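Local coordinates for protein dehydroascorbate reductase (Chlamydomonas reinhardtii, PDB 5XFT) that probably reduces dehydroascorbate to ascorbate with two molecules of glutathione, as a member of the glutathione S-transferase superfamily, at residues A[4-10]-A[60-65]; A[23-27]-A[75-79]; A[125-130]-A[175-181]; A[132-137]-A[180-184]. One frame throughout, in Å; residues are numbered along the deposited sequence.

Contact 1: residues A[4-10]-A[60-65]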
# COMPACT_ATOMS: atom_id res chain seq x y z
N VAL A 4 14.88 -5.75 -16.88
CA VAL A 4 13.81 -6.16 -15.98
C VAL A 4 12.66 -5.17 -16.09
O VAL A 4 12.73 -4.19 -16.85
CB VAL A 4 14.31 -6.28 -14.53
CG1 VAL A 4 15.45 -7.29 -14.44
CG2 VAL A 4 14.76 -4.92 -14.00
N THR A 5 11.61 -5.40 -15.32
CA THR A 5 10.45 -4.52 -15.33
C THR A 5 10.78 -3.19 -14.65
O THR A 5 11.42 -3.15 -13.60
CB THR A 5 9.28 -5.20 -14.62
OG1 THR A 5 8.87 -6.33 -15.40
CG2 THR A 5 8.11 -4.25 -14.45
N THR A 6 10.34 -2.09 -15.27
CA THR A 6 10.43 -0.77 -14.66
C THR A 6 9.13 -0.44 -13.92
O THR A 6 8.04 -0.62 -14.47
CB THR A 6 10.70 0.30 -15.71
OG1 THR A 6 11.80 -0.10 -16.52
CG2 THR A 6 11.03 1.64 -15.04
N ILE A 7 9.25 0.04 -12.70
CA ILE A 7 8.10 0.45 -11.90
C ILE A 7 8.27 1.93 -11.61
O ILE A 7 9.12 2.33 -10.79
CB ILE A 7 7.97 -0.38 -10.62
CG1 ILE A 7 8.03 -1.87 -10.95
CG2 ILE A 7 6.64 -0.08 -9.94
CD1 ILE A 7 7.86 -2.76 -9.73
N TYR A 8 7.49 2.76 -12.29
CA TYR A 8 7.44 4.19 -12.03
C TYR A 8 6.56 4.44 -10.81
O TYR A 8 5.36 4.10 -10.83
CB TYR A 8 6.91 4.95 -13.24
CG TYR A 8 7.69 4.68 -14.49
CD1 TYR A 8 8.71 5.53 -14.90
CD2 TYR A 8 7.42 3.57 -15.28
CE1 TYR A 8 9.43 5.28 -16.04
CE2 TYR A 8 8.14 3.31 -16.42
CZ TYR A 8 9.14 4.16 -16.80
OH TYR A 8 9.85 3.91 -17.96
N VAL A 9 7.17 5.01 -9.77
CA VAL A 9 6.54 5.24 -8.48
C VAL A 9 6.79 6.69 -8.08
O VAL A 9 7.56 7.41 -8.71
CB VAL A 9 7.06 4.28 -7.39
CG1 VAL A 9 6.73 2.84 -7.74
CG2 VAL A 9 8.56 4.46 -7.22
N LYS A 10 6.12 7.11 -7.00
CA LYS A 10 6.33 8.45 -6.48
C LYS A 10 7.64 8.49 -5.72
O LYS A 10 7.87 7.68 -4.81
CB LYS A 10 5.16 8.86 -5.58
CG LYS A 10 5.44 10.12 -4.78
CD LYS A 10 4.48 10.28 -3.61
CE LYS A 10 4.69 11.62 -2.91
NZ LYS A 10 3.53 12.53 -3.01
N VAL A 60 0.74 7.30 -10.86
CA VAL A 60 1.63 6.19 -10.62
C VAL A 60 0.82 5.30 -9.68
O VAL A 60 -0.07 5.80 -9.00
CB VAL A 60 2.97 6.66 -10.02
CG1 VAL A 60 3.75 7.50 -11.04
CG2 VAL A 60 2.73 7.46 -8.76
N PRO A 61 1.13 4.00 -9.61
CA PRO A 61 2.21 3.28 -10.29
C PRO A 61 1.97 3.06 -11.77
O PRO A 61 0.82 2.97 -12.23
CB PRO A 61 2.20 1.91 -9.60
CG PRO A 61 0.84 1.77 -9.05
CD PRO A 61 0.43 3.14 -8.63
N VAL A 62 3.06 2.97 -12.52
CA VAL A 62 3.03 2.47 -13.88
C VAL A 62 4.14 1.44 -13.99
O VAL A 62 5.18 1.59 -13.35
CB VAL A 62 3.20 3.60 -14.92
CG1 VAL A 62 3.13 3.07 -16.34
CG2 VAL A 62 2.14 4.69 -14.73
N ILE A 63 3.92 0.36 -14.74
CA ILE A 63 5.00 -0.58 -15.01
C ILE A 63 5.27 -0.62 -16.50
O ILE A 63 4.46 -0.17 -17.33
CB ILE A 63 4.74 -2.00 -14.48
CG1 ILE A 63 3.69 -2.72 -15.32
CG2 ILE A 63 4.41 -2.01 -12.99
CD1 ILE A 63 3.96 -4.21 -15.41
N LYS A 64 6.43 -1.16 -16.84
CA LYS A 64 6.89 -1.25 -18.22
C LYS A 64 7.83 -2.45 -18.27
O LYS A 64 8.97 -2.36 -17.82
CB LYS A 64 7.57 0.04 -18.67
CG LYS A 64 7.96 0.09 -20.13
CD LYS A 64 6.75 0.23 -21.01
CE LYS A 64 7.09 0.95 -22.31
NZ LYS A 64 8.06 0.20 -23.13
N GLU A 65 7.33 -3.56 -18.80
CA GLU A 65 8.08 -4.81 -18.73
C GLU A 65 9.21 -4.90 -19.74
O GLU A 65 9.99 -5.86 -19.69
CB GLU A 65 7.13 -6.00 -18.91
CG GLU A 65 5.92 -5.93 -18.00
CD GLU A 65 5.16 -7.23 -17.94
OE1 GLU A 65 5.50 -8.08 -17.10
OE2 GLU A 65 4.22 -7.40 -18.75
O HOH W 1 6.65 -7.72 -14.64
O HOH W 2 10.25 -7.91 -17.48
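Thr6 and Tyr8 of strand 5-9 pair with Lys64 and Val62 of the antiparallel strand 62-64. Thr6 N donates to Lys64 O at 2.9 Å, nearly straight (174°). The pair at Tyr8 is just as close, Tyr8 N lying 2.8 Å from Val62 O. Between them Ile7 and Ile63 form a non-hydrogen-bonded pair, their side chains side by side with Ile7 CG1 4.2 Å from Ile63 CG2; Ile7 and Thr5 also touch Tyr31 of helix 22-33. The close part of the contact is this bonded core together with the face that carries Tyr8. There the Tyr8 ring takes Thr6 CG2 over one side, brings its edge to Val62 O, and touches Lys64 CB through CE2 (4.0 Å); Trp51 meets the ring edge-to-face. Lys64 then bends away, and its NZ bonds Gly66 O and Ala69 O. The end at Thr5 is looser and wet. One water joins Thr5 OG1 (2.7 Å) to Glu65 OE1, a second joins the same hydroxyl to Glu65 O, and direct contact there reaches just 3.7 Å, from Thr5 OG1 to Glu65 CA. At the far end Val60 CB touches Tyr8 O, and a cis peptide bond leads into Pro61. A cis-proline entering an antiparallel strand is a hallmark of the thioredoxin-like N-terminal domain of glutathione S-transferases.

Contact 2: residues A[23-27]-A[75-79]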
# COMPACT_ATOMS: atom_id res chain seq x y z
N PHE A 23 -0.38 2.99 -3.24
CA PHE A 23 -0.69 2.12 -4.37
C PHE A 23 0.58 1.64 -5.07
O PHE A 23 0.72 0.45 -5.38
CB PHE A 23 -1.62 2.86 -5.33
CG PHE A 23 -2.86 3.38 -4.67
CD1 PHE A 23 -3.99 2.59 -4.58
CD2 PHE A 23 -2.89 4.64 -4.09
CE1 PHE A 23 -5.14 3.05 -3.94
CE2 PHE A 23 -4.03 5.11 -3.46
CZ PHE A 23 -5.16 4.31 -3.38
N CYS A 24 1.52 2.56 -5.31
CA CYS A 24 2.89 2.17 -5.64
C CYS A 24 3.40 1.16 -4.63
O CYS A 24 3.98 0.13 -4.99
CB CYS A 24 3.81 3.38 -5.65
SG CYS A 24 3.42 4.69 -6.79
N HIS A 25 3.20 1.46 -3.34
CA HIS A 25 3.63 0.54 -2.30
C HIS A 25 3.03 -0.85 -2.50
O HIS A 25 3.70 -1.86 -2.30
CB HIS A 25 3.27 1.09 -0.92
CG HIS A 25 4.03 0.46 0.21
ND1 HIS A 25 3.76 0.75 1.53
CD2 HIS A 25 5.04 -0.43 0.21
CE1 HIS A 25 4.58 0.05 2.30
NE2 HIS A 25 5.36 -0.67 1.53
N ARG A 26 1.77 -0.91 -2.94
CA ARG A 26 1.12 -2.20 -3.14
C ARG A 26 1.78 -2.97 -4.29
O ARG A 26 2.07 -4.16 -4.16
CB ARG A 26 -0.38 -2.02 -3.40
CG ARG A 26 -1.00 -3.20 -4.15
CD ARG A 26 -2.38 -2.87 -4.75
NE ARG A 26 -3.24 -4.05 -4.77
CZ ARG A 26 -4.41 -4.07 -5.40
NH1 ARG A 26 -4.84 -2.97 -6.01
NH2 ARG A 26 -5.17 -5.15 -5.40
N VAL A 27 2.03 -2.29 -5.41
CA VAL A 27 2.71 -2.96 -6.51
C VAL A 27 4.10 -3.45 -6.08
O VAL A 27 4.48 -4.60 -6.35
CB VAL A 27 2.78 -2.04 -7.74
CG1 VAL A 27 3.69 -2.63 -8.80
CG2 VAL A 27 1.39 -1.82 -8.28
N SER A 75 -2.75 0.06 -10.09
CA SER A 75 -2.18 -1.01 -9.29
C SER A 75 -3.02 -2.28 -9.33
O SER A 75 -2.49 -3.38 -9.18
CB SER A 75 -1.98 -0.56 -7.84
OG SER A 75 -3.22 -0.44 -7.15
N ASP A 76 -4.34 -2.15 -9.53
CA ASP A 76 -5.20 -3.33 -9.58
C ASP A 76 -4.93 -4.14 -10.84
O ASP A 76 -4.66 -5.35 -10.78
CB ASP A 76 -6.67 -2.90 -9.51
CG ASP A 76 -7.48 -3.77 -8.57
OD1 ASP A 76 -7.34 -5.01 -8.62
OD2 ASP A 76 -8.27 -3.21 -7.77
N VAL A 77 -5.00 -3.48 -12.00
CA VAL A 77 -4.64 -4.12 -13.27
C VAL A 77 -3.26 -4.74 -13.18
O VAL A 77 -3.04 -5.87 -13.63
CB VAL A 77 -4.72 -3.09 -14.42
CG1 VAL A 77 -4.35 -3.75 -15.73
CG2 VAL A 77 -6.11 -2.47 -14.49
N ILE A 78 -2.32 -4.02 -12.57
CA ILE A 78 -0.94 -4.50 -12.49
C ILE A 78 -0.86 -5.78 -11.66
O ILE A 78 -0.24 -6.76 -12.09
CB ILE A 78 -0.02 -3.41 -11.93
CG1 ILE A 78 0.17 -2.30 -12.97
CG2 ILE A 78 1.32 -4.00 -11.52
CD1 ILE A 78 0.72 -1.02 -12.38
N VAL A 79 -1.47 -5.80 -10.47
CA VAL A 79 -1.28 -6.98 -9.63
C VAL A 79 -2.02 -8.18 -10.20
O VAL A 79 -1.59 -9.33 -10.02
CB VAL A 79 -1.69 -6.72 -8.17
CG1 VAL A 79 -0.81 -5.63 -7.55
CG2 VAL A 79 -3.17 -6.38 -8.07
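Arg26 reaches across from helix 22-33 to Ser75, the first residue of helix 75-85, and its NH1 donates to Ser75 OG at 3.2 Å with an N-H...O angle of 150°. The hydroxyl lies somewhat out of the guanidinium plane. It faces Arg26 because chi1 of Ser75 (72°) sets OG between the backbone N and the carbonyl carbon; there it also meets the edge of the Phe23 ring near CD1. Asp76 OD2, 3.9 Å from Arg26 NH1, makes only a long salt bridge, the carboxylate and guanidinium planes steeply inclined to each other. Val79 CG2 sits over one face of the guanidinium, 3.6 Å from Arg26 NH2, so that a methyl limits how the charged group can tilt. The two short helical segments run parallel, 3° apart with their axes 9.7 Å from each other, as expected of two helices packed on the same side of the sheet in a thioredoxin-like domain. An alanine in place of Arg26 is likely to leave Ser75 OG without this donor and Asp76 without its distant positive partner, and to uncover the Val79 methyl. Within the helices Val27 N bonds Phe23 O and Val79 N bonds Ser75 O, while Asp76 N donates to Asp74 OD2, just before the helix. Below the polar layer Val27 CG2 rests on Ser75 CB at 3.6 Å, while the Val27 and Ile78 side chains cross at about a right angle, CG1 of Val27 3.9 Å from CG2 of Ile78. Arg26 also touches Ser157 of helix 153-173.

Contact 3: residues A[125-130]-A[175-181]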
# COMPACT_ATOMS: atom_id res chain seq x y z
N LEU A 125 -14.30 3.91 10.47
CA LEU A 125 -12.92 3.43 10.48
C LEU A 125 -12.75 2.30 11.48
O LEU A 125 -12.15 1.26 11.17
CB LEU A 125 -11.96 4.58 10.82
CG LEU A 125 -10.50 4.11 10.97
CD1 LEU A 125 -9.98 3.64 9.61
CD2 LEU A 125 -9.61 5.20 11.55
N GLU A 126 -13.30 2.48 12.69
CA GLU A 126 -13.09 1.46 13.71
C GLU A 126 -13.84 0.18 13.38
O GLU A 126 -13.43 -0.91 13.80
CB GLU A 126 -13.48 1.99 15.09
CG GLU A 126 -12.82 1.16 16.21
CD GLU A 126 -13.72 0.90 17.41
OE1 GLU A 126 -14.73 0.17 17.29
OE2 GLU A 126 -13.37 1.39 18.51
N GLU A 127 -14.95 0.28 12.65
CA GLU A 127 -15.57 -0.95 12.13
C GLU A 127 -14.63 -1.66 11.15
O GLU A 127 -14.52 -2.90 11.18
CB GLU A 127 -16.91 -0.63 11.47
CG GLU A 127 -17.46 -1.79 10.66
CD GLU A 127 -18.91 -1.61 10.27
OE1 GLU A 127 -19.68 -2.57 10.46
OE2 GLU A 127 -19.28 -0.53 9.76
N GLN A 128 -13.96 -0.91 10.28
CA GLN A 128 -13.01 -1.53 9.35
C GLN A 128 -11.89 -2.23 10.10
O GLN A 128 -11.60 -3.42 9.85
CB GLN A 128 -12.45 -0.47 8.40
CG GLN A 128 -13.50 0.19 7.53
CD GLN A 128 -13.95 -0.69 6.39
OE1 GLN A 128 -13.13 -1.31 5.71
NE2 GLN A 128 -15.25 -0.74 6.15
N LEU A 129 -11.23 -1.52 11.01
CA LEU A 129 -10.15 -2.11 11.79
C LEU A 129 -10.64 -3.30 12.60
O LEU A 129 -9.88 -4.24 12.86
CB LEU A 129 -9.54 -1.06 12.72
CG LEU A 129 -8.83 0.11 12.05
CD1 LEU A 129 -8.34 1.09 13.11
CD2 LEU A 129 -7.67 -0.40 11.22
N ALA A 130 -11.90 -3.28 13.02
CA ALA A 130 -12.47 -4.42 13.73
C ALA A 130 -12.58 -5.63 12.81
O ALA A 130 -12.19 -6.74 13.18
CB ALA A 130 -13.83 -4.05 14.31
N TRP A 175 -4.54 10.28 17.46
CA TRP A 175 -5.25 9.01 17.41
C TRP A 175 -4.28 7.85 17.53
O TRP A 175 -3.12 7.94 17.12
CB TRP A 175 -6.06 8.91 16.12
CG TRP A 175 -6.89 7.67 15.99
CD1 TRP A 175 -8.20 7.52 16.33
CD2 TRP A 175 -6.47 6.40 15.45
NE1 TRP A 175 -8.63 6.24 16.05
CE2 TRP A 175 -7.58 5.53 15.52
CE3 TRP A 175 -5.26 5.91 14.94
CZ2 TRP A 175 -7.52 4.21 15.08
CZ3 TRP A 175 -5.21 4.60 14.51
CH2 TRP A 175 -6.33 3.77 14.58
N GLU A 176 -4.75 6.75 18.10
CA GLU A 176 -3.89 5.60 18.29
C GLU A 176 -4.66 4.32 18.00
O GLU A 176 -5.89 4.27 18.15
CB GLU A 176 -3.31 5.56 19.70
CG GLU A 176 -1.80 5.39 19.72
CD GLU A 176 -1.17 5.99 20.95
OE1 GLU A 176 -1.41 5.47 22.06
OE2 GLU A 176 -0.42 6.98 20.80
N LEU A 177 -3.93 3.31 17.57
CA LEU A 177 -4.51 1.99 17.34
C LEU A 177 -4.78 1.34 18.68
O LEU A 177 -3.83 1.06 19.43
CB LEU A 177 -3.55 1.15 16.51
CG LEU A 177 -4.06 -0.17 15.95
CD1 LEU A 177 -5.14 0.07 14.92
CD2 LEU A 177 -2.91 -0.97 15.35
N PRO A 178 -6.04 1.09 19.05
CA PRO A 178 -6.34 0.52 20.36
C PRO A 178 -5.56 -0.76 20.63
O PRO A 178 -5.33 -1.57 19.72
CB PRO A 178 -7.85 0.25 20.30
CG PRO A 178 -8.36 1.25 19.33
CD PRO A 178 -7.27 1.46 18.31
N ALA A 179 -5.15 -0.94 21.89
CA ALA A 179 -4.40 -2.12 22.29
C ALA A 179 -5.24 -3.39 22.24
O ALA A 179 -4.68 -4.48 22.25
CB ALA A 179 -3.85 -1.93 23.70
N ARG A 180 -6.57 -3.26 22.19
CA ARG A 180 -7.42 -4.44 22.11
C ARG A 180 -7.39 -5.09 20.73
O ARG A 180 -7.62 -6.30 20.63
CB ARG A 180 -8.85 -4.07 22.48
CG ARG A 180 -9.51 -3.14 21.50
CD ARG A 180 -10.96 -2.95 21.87
NE ARG A 180 -11.78 -2.72 20.69
CZ ARG A 180 -12.06 -1.51 20.21
NH1 ARG A 180 -11.58 -0.43 20.82
NH2 ARG A 180 -12.82 -1.39 19.13
N PHE A 181 -7.11 -4.32 19.68
CA PHE A 181 -6.88 -4.89 18.36
C PHE A 181 -5.55 -5.62 18.36
O PHE A 181 -4.60 -5.20 17.67
CB PHE A 181 -6.89 -3.81 17.28
CG PHE A 181 -8.24 -3.20 17.04
CD1 PHE A 181 -9.38 -3.97 17.11
CD2 PHE A 181 -8.35 -1.85 16.76
CE1 PHE A 181 -10.63 -3.40 16.89
CE2 PHE A 181 -9.59 -1.28 16.55
CZ PHE A 181 -10.73 -2.05 16.62
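Glu126 and Arg180 meet because chi1 of -160° swings Glu126 CG away from its own backbone N, while chi1 of 66° tucks Arg180 CG between backbone N and carbonyl carbon, and bends at chi2 of Glu126 and chi3 of Arg180 bring the two ends together. Arg180 NH2 donates to Glu126 OE2 at 2.9 Å, a salt bridge lying in the guanidinium plane; the carboxylate, however, is approached from above, 67° out of its plane. Arg180 NH1 adds a weak bond to Glu126 OE2 at 3.4 Å. Arg180 is poorly ordered, so the pair is probably mobile at the protein surface. A glutamine in place of Glu126 would probably remove the negative charge that offsets the Arg180 guanidinium and let that side chain swing more freely. Beneath the ion pair the contact becomes apolar. The Phe181 ring presents its edge to Glu126 CG (3.9 Å from CZ), touches Leu129 CB with CE2 (3.8 Å), and rests against Ala130 CA with CE1. Leu129 CD1 points the other way, into the edge of the Trp175 indole at CH2 (3.7 Å), and also meets Leu177 CD1 at 3.8 Å. Leu125 CD2 reaches the same indole from a slant. A type I turn from Pro178 to Phe181 brings Phe181 to the N-cap position of the next helix. Here the loop between helices 153-173 and 182-193 packs on helix 118-138, within the all-helical C-terminal domain of the glutathione S-transferase fold.

Contact 4: residues A[132-137]-A[180-184]; sequences MDDYLR and RFTAL
Asp133 and Ala183 bring the two backbones closest, their CA atoms 5.3 Å apart, where helix 118-138 meets the first turn of helix 182-193. The Asp133 carboxylate lies beside the N-terminal turn of that helix. With its CG anti to the backbone N (chi1 172°), it puts OD1 3.1 Å from Ala183 N, a weak bond at a poor angle; a second, also weak, comes from Leu184 N. The helix end would probably stabilise the negative charge. The other oxygen is gripped by Arg137, one turn on: NH2 lies 2.8 Å from Asp133 OD2 on its syn side, and Arg137 NH1 adds weak bonds to Asp133 OD2 and Asp134 OD1. The same NH2 crosses to Thr182 OG1 at 3.0 Å in a straight bond (177°) lying in the guanidinium plane, so one nitrogen ties the helix to its neighbour's first turn. Asp133 OD2 also touches the edge of the Phe181 ring at CD1 (3.5 Å). Apolar contacts fill the deeper side. Leu136 CB packs on Ala183 CB (3.8 Å); Leu136 CD1 and Met132 CB both come near Leu184 CD2, the two leucine chains crossing at about a right angle. Leu184 leans further on Leu129 of helix 118-138, while Met132 and Leu136 reach loop residues Ile99 and Phe146, so this end of the helix is wedged between helix 182-193 and those loops.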
# COMPACT_ATOMS: atom_id res chain seq x y z
N MET A 132 -10.81 -6.33 10.05
CA MET A 132 -9.47 -6.87 9.80
C MET A 132 -8.94 -7.60 11.03
O MET A 132 -8.38 -8.70 10.91
CB MET A 132 -8.52 -5.74 9.41
CG MET A 132 -8.91 -5.00 8.15
SD MET A 132 -8.01 -3.46 7.94
CE MET A 132 -6.32 -4.05 7.91
N ASP A 133 -9.13 -7.01 12.21
CA ASP A 133 -8.60 -7.59 13.44
C ASP A 133 -9.23 -8.96 13.72
O ASP A 133 -8.53 -9.94 13.99
CB ASP A 133 -8.84 -6.61 14.58
CG ASP A 133 -8.51 -7.19 15.93
OD1 ASP A 133 -7.31 -7.39 16.22
OD2 ASP A 133 -9.46 -7.44 16.70
N ASP A 134 -10.56 -9.03 13.64
CA ASP A 134 -11.26 -10.30 13.83
C ASP A 134 -10.79 -11.33 12.82
O ASP A 134 -10.51 -12.48 13.18
CB ASP A 134 -12.77 -10.10 13.71
CG ASP A 134 -13.33 -9.23 14.81
OD1 ASP A 134 -12.61 -9.01 15.81
OD2 ASP A 134 -14.50 -8.79 14.69
N TYR A 135 -10.69 -10.94 11.54
CA TYR A 135 -10.26 -11.88 10.52
C TYR A 135 -8.89 -12.45 10.85
O TYR A 135 -8.70 -13.67 10.87
CB TYR A 135 -10.25 -11.22 9.14
CG TYR A 135 -10.08 -12.23 8.02
CD1 TYR A 135 -8.82 -12.67 7.64
CD2 TYR A 135 -11.19 -12.75 7.36
CE1 TYR A 135 -8.67 -13.60 6.63
CE2 TYR A 135 -11.04 -13.68 6.34
CZ TYR A 135 -9.78 -14.10 5.98
OH TYR A 135 -9.62 -15.02 4.97
N LEU A 136 -7.92 -11.58 11.14
CA LEU A 136 -6.58 -12.06 11.46
C LEU A 136 -6.59 -12.95 12.70
O LEU A 136 -5.76 -13.86 12.81
CB LEU A 136 -5.62 -10.89 11.64
CG LEU A 136 -5.28 -10.10 10.37
CD1 LEU A 136 -4.33 -8.95 10.69
CD2 LEU A 136 -4.69 -11.01 9.32
N ARG A 137 -7.51 -12.71 13.63
CA ARG A 137 -7.58 -13.56 14.82
C ARG A 137 -8.11 -14.95 14.49
O ARG A 137 -7.55 -15.96 14.93
CB ARG A 137 -8.44 -12.91 15.91
CG ARG A 137 -8.39 -13.65 17.24
CD ARG A 137 -9.11 -12.89 18.36
NE ARG A 137 -8.51 -11.59 18.61
CZ ARG A 137 -9.07 -10.43 18.26
NH1 ARG A 137 -10.24 -10.41 17.64
NH2 ARG A 137 -8.44 -9.29 18.52
N ARG A 180 -6.57 -3.26 22.19
CA ARG A 180 -7.42 -4.44 22.11
C ARG A 180 -7.39 -5.09 20.73
O ARG A 180 -7.62 -6.30 20.63
CB ARG A 180 -8.85 -4.07 22.48
CG ARG A 180 -9.51 -3.14 21.50
CD ARG A 180 -10.96 -2.95 21.87
NE ARG A 180 -11.78 -2.72 20.69
CZ ARG A 180 -12.06 -1.51 20.21
NH1 ARG A 180 -11.58 -0.43 20.82
NH2 ARG A 180 -12.82 -1.39 19.13
N PHE A 181 -7.11 -4.32 19.68
CA PHE A 181 -6.88 -4.89 18.36
C PHE A 181 -5.55 -5.62 18.36
O PHE A 181 -4.60 -5.20 17.67
CB PHE A 181 -6.89 -3.81 17.28
CG PHE A 181 -8.24 -3.20 17.04
CD1 PHE A 181 -9.38 -3.97 17.11
CD2 PHE A 181 -8.35 -1.85 16.76
CE1 PHE A 181 -10.63 -3.40 16.89
CE2 PHE A 181 -9.59 -1.28 16.55
CZ PHE A 181 -10.73 -2.05 16.62
N THR A 182 -5.46 -6.69 19.14
CA THR A 182 -4.22 -7.44 19.31
C THR A 182 -3.66 -7.91 17.97
O THR A 182 -2.47 -7.76 17.68
CB THR A 182 -4.47 -8.63 20.23
OG1 THR A 182 -5.71 -9.26 19.87
CG2 THR A 182 -4.53 -8.18 21.67
N ALA A 183 -4.53 -8.49 17.14
CA ALA A 183 -4.10 -9.07 15.87
C ALA A 183 -3.58 -8.00 14.92
O ALA A 183 -2.72 -8.28 14.08
CB ALA A 183 -5.24 -9.85 15.24
N LEU A 184 -4.09 -6.77 15.03
CA LEU A 184 -3.56 -5.68 14.21
C LEU A 184 -2.16 -5.28 14.66
O LEU A 184 -1.30 -4.97 13.83
CB LEU A 184 -4.50 -4.48 14.24
CG LEU A 184 -5.80 -4.69 13.47
CD1 LEU A 184 -6.54 -3.38 13.28
CD2 LEU A 184 -5.52 -5.35 12.13

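In the fold
From the N terminus, residues 4-10 open contact 1 and residues 23-27 open contact 2 before either closes; residues 60-65 then close the first and 75-79 the second, so the two cross. They also touch, Val60 and Val9 packing on Cys24, and together tie the sheet and helices of the N-terminal domain. The chain then moves on to the helical C-terminal domain, where residues 125-130 and 132-137 of one helix open contacts 3 and 4. Each closes a loop of over 40 residues through helix 153-173; their segments alternate too, the closing ones overlapping at Arg180 and Phe181, so loop and following helix dock on one long helix. Centres of contacts 1 and 3 lie about 33 Å apart.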